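PDB 6Y04: carbonic anhydrase from Trichomonas vaginalis, which probably catalyses the reversible hydration of carbon dioxide to hydrogencarbonate and a proton, using one zinc ion per subunit. Local coordinates for residues Gln29-Ile34 / Gly87-Phe92. Residues are numbered along the deposited sequence; the frame is centred on the assembly and turned at random.
Sequences QRHIAI and GVQEIF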
loop_
_atom_site.group_PDB
_atom_site.type_symbol
_atom_site.label_atom_id
_atom_site.label_comp_id
_atom_site.label_asym_id
_atom_site.label_seq_id
_atom_site.Cartn_x
_atom_site.Cartn_y
_atom_site.Cartn_z
ATOM N N GLN A 29 5.973 -9.403 -13.956
ATOM C CA GLN A 29 6.555 -10.426 -14.810
ATOM C C GLN A 29 6.799 -11.736 -14.058
ATOM O O GLN A 29 7.108 -12.748 -14.679
ATOM C CB GLN A 29 7.779 -9.874 -15.552
ATOM C CG GLN A 29 7.428 -8.805 -16.587
ATOM C CD GLN A 29 6.479 -9.316 -17.646
ATOM O OE1 GLN A 29 6.844 -10.120 -18.502
ATOM N NE2 GLN A 29 5.237 -8.861 -17.589
ATOM N N ARG A 30 6.646 -11.733 -12.727
ATOM C CA ARG A 30 6.768 -12.975 -11.977
ATOM C C ARG A 30 5.401 -13.418 -11.455
ATOM O O ARG A 30 5.301 -14.431 -10.761
ATOM C CB ARG A 30 7.793 -12.839 -10.851
ATOM C CG ARG A 30 9.235 -12.928 -11.326
ATOM C CD ARG A 30 10.179 -12.576 -10.204
ATOM N NE ARG A 30 10.106 -13.484 -9.067
ATOM C CZ ARG A 30 10.760 -13.302 -7.924
ATOM N NH1 ARG A 30 11.554 -12.255 -7.760
ATOM N NH2 ARG A 30 10.628 -14.180 -6.948
ATOM N N HIS A 31 4.360 -12.645 -11.797
ATOM C CA HIS A 31 2.971 -12.996 -11.545
ATOM C C HIS A 31 2.709 -13.120 -10.047
ATOM O O HIS A 31 1.970 -14.006 -9.617
ATOM C CB HIS A 31 2.581 -14.280 -12.290
ATOM C CG HIS A 31 3.027 -14.337 -13.712
ATOM N ND1 HIS A 31 2.443 -13.566 -14.706
ATOM C CD2 HIS A 31 3.990 -15.072 -14.305
ATOM C CE1 HIS A 31 3.055 -13.801 -15.848
ATOM N NE2 HIS A 31 3.991 -14.742 -15.633
ATOM N N ILE A 32 3.309 -12.221 -9.258
ATOM C CA ILE A 32 3.182 -12.285 -7.810
ATOM C C ILE A 32 2.757 -10.926 -7.256
ATOM O O ILE A 32 3.106 -9.875 -7.795
ATOM C CB ILE A 32 4.471 -12.816 -7.149
ATOM C CG1 ILE A 32 5.678 -11.915 -7.427
ATOM C CG2 ILE A 32 4.732 -14.261 -7.556
ATOM C CD1 ILE A 32 6.929 -12.308 -6.671
ATOM N N ALA A 33 1.968 -10.974 -6.183
ATOM C CA ALA A 33 1.590 -9.795 -5.428
ATOM C C ALA A 33 2.194 -9.893 -4.028
ATOM O O ALA A 33 2.101 -10.943 -3.387
ATOM C CB ALA A 33 0.082 -9.697 -5.368
ATOM N N ILE A 34 2.806 -8.791 -3.566
ATOM C CA ILE A 34 3.291 -8.662 -2.198
ATOM C C ILE A 34 2.377 -7.701 -1.439
ATOM O O ILE A 34 2.142 -6.587 -1.906
ATOM C CB ILE A 34 4.751 -8.164 -2.155
ATOM C CG1 ILE A 34 5.664 -8.867 -3.168
ATOM C CG2 ILE A 34 5.309 -8.215 -0.739
ATOM C CD1 ILE A 34 5.900 -10.349 -2.919
ATOM N N GLY A 87 -2.765 -10.679 -14.057
ATOM C CA GLY A 87 -2.211 -12.009 -14.266
ATOM C C GLY A 87 -1.437 -12.574 -13.074
ATOM O O GLY A 87 -0.668 -13.514 -13.243
ATOM N N VAL A 88 -1.663 -12.034 -11.866
ATOM C CA VAL A 88 -0.975 -12.521 -10.678
ATOM C C VAL A 88 -1.494 -13.916 -10.315
ATOM O O VAL A 88 -2.697 -14.151 -10.303
ATOM C CB VAL A 88 -1.073 -11.529 -9.498
ATOM C CG1 VAL A 88 -0.791 -12.197 -8.163
ATOM C CG2 VAL A 88 -0.166 -10.319 -9.683
ATOM N N GLN A 89 -0.567 -14.817 -9.977
ATOM C CA GLN A 89 -0.876 -16.215 -9.704
ATOM C C GLN A 89 -0.564 -16.590 -8.255
ATOM O O GLN A 89 -0.972 -17.659 -7.814
ATOM C CB GLN A 89 -0.071 -17.135 -10.620
ATOM C CG GLN A 89 -0.323 -16.911 -12.099
ATOM C CD GLN A 89 0.739 -17.603 -12.925
ATOM O OE1 GLN A 89 1.743 -18.088 -12.405
ATOM N NE2 GLN A 89 0.535 -17.655 -14.233
ATOM N N GLU A 90 0.170 -15.729 -7.531
ATOM C CA GLU A 90 0.587 -16.023 -6.167
ATOM C C GLU A 90 0.528 -14.753 -5.323
ATOM O O GLU A 90 0.891 -13.673 -5.793
ATOM C CB GLU A 90 2.006 -16.600 -6.147
ATOM C CG GLU A 90 2.113 -17.997 -6.748
ATOM C CD GLU A 90 3.453 -18.690 -6.575
ATOM O OE1 GLU A 90 3.951 -18.731 -5.432
ATOM O OE2 GLU A 90 4.010 -19.181 -7.583
ATOM N N ILE A 91 0.075 -14.898 -4.074
ATOM C CA ILE A 91 0.030 -13.770 -3.160
ATOM C C ILE A 91 0.923 -14.069 -1.960
ATOM O O ILE A 91 0.794 -15.116 -1.328
ATOM C CB ILE A 91 -1.418 -13.445 -2.730
ATOM C CG1 ILE A 91 -2.320 -13.094 -3.917
ATOM C CG2 ILE A 91 -1.442 -12.356 -1.664
ATOM C CD1 ILE A 91 -3.801 -13.079 -3.575
ATOM N N PHE A 92 1.827 -13.131 -1.656
ATOM C CA PHE A 92 2.631 -13.189 -0.447
ATOM C C PHE A 92 2.202 -12.076 0.501
ATOM O O PHE A 92 2.270 -10.896 0.150
ATOM C CB PHE A 92 4.110 -13.011 -0.792
ATOM C CG PHE A 92 4.677 -14.098 -1.665
ATOM C CD1 PHE A 92 4.421 -14.116 -3.031
ATOM C CD2 PHE A 92 5.457 -15.109 -1.122
ATOM C CE1 PHE A 92 4.932 -15.123 -3.839
ATOM C CE2 PHE A 92 5.968 -16.115 -1.929
ATOM C CZ PHE A 92 5.709 -16.119 -3.284
#
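Phe-92, Ile-32 and Ile-34 pack obliquely on one face of two adjacent parallel strands, whose axes over 32-34 and 90-92 approach to 4.8 Å at 18°. The CD1-CE1 side of the ring lies against both isoleucines: CG2 of Ile-32 sits at its edge, 3.8 Å from Phe-92 CE1, while CD1 of Ile-34 comes obliquely to 3.8 Å from Phe-92 CB. His-164 of the same chain stacks on the ring, and Ile-7 of the second subunit packs on Phe-92. Nearly straight bonds close to the C=O axes join the backbones, Ala-33 N to Glu-90 O at 2.9 Å and Phe-92 N to Ala-33 O at 2.8 Å. This pairing joins strands 32-36 and 90-96 within the parallel part of the beta-carbonic anhydrase sheet, and both run on toward zinc ligands Cys-37 and His-96. On the opposite face Val-88, CG1 anti to its N (chi1 161°), sets CG1 3.6 Å from Ala-33 N, beside the short Ala-33 CB, and CG2 against Ile-32 O. Just before the strands, His-31 O takes a straight bond from Gln-89 N (2.7 Å), above the carbonyl plane, and a longer, more bent one from Glu-90 N (3.2 Å), in that plane. Alongside, the Gln-89 amide lies 22° from the His-31 ring plane, NE2 over one face near the rim.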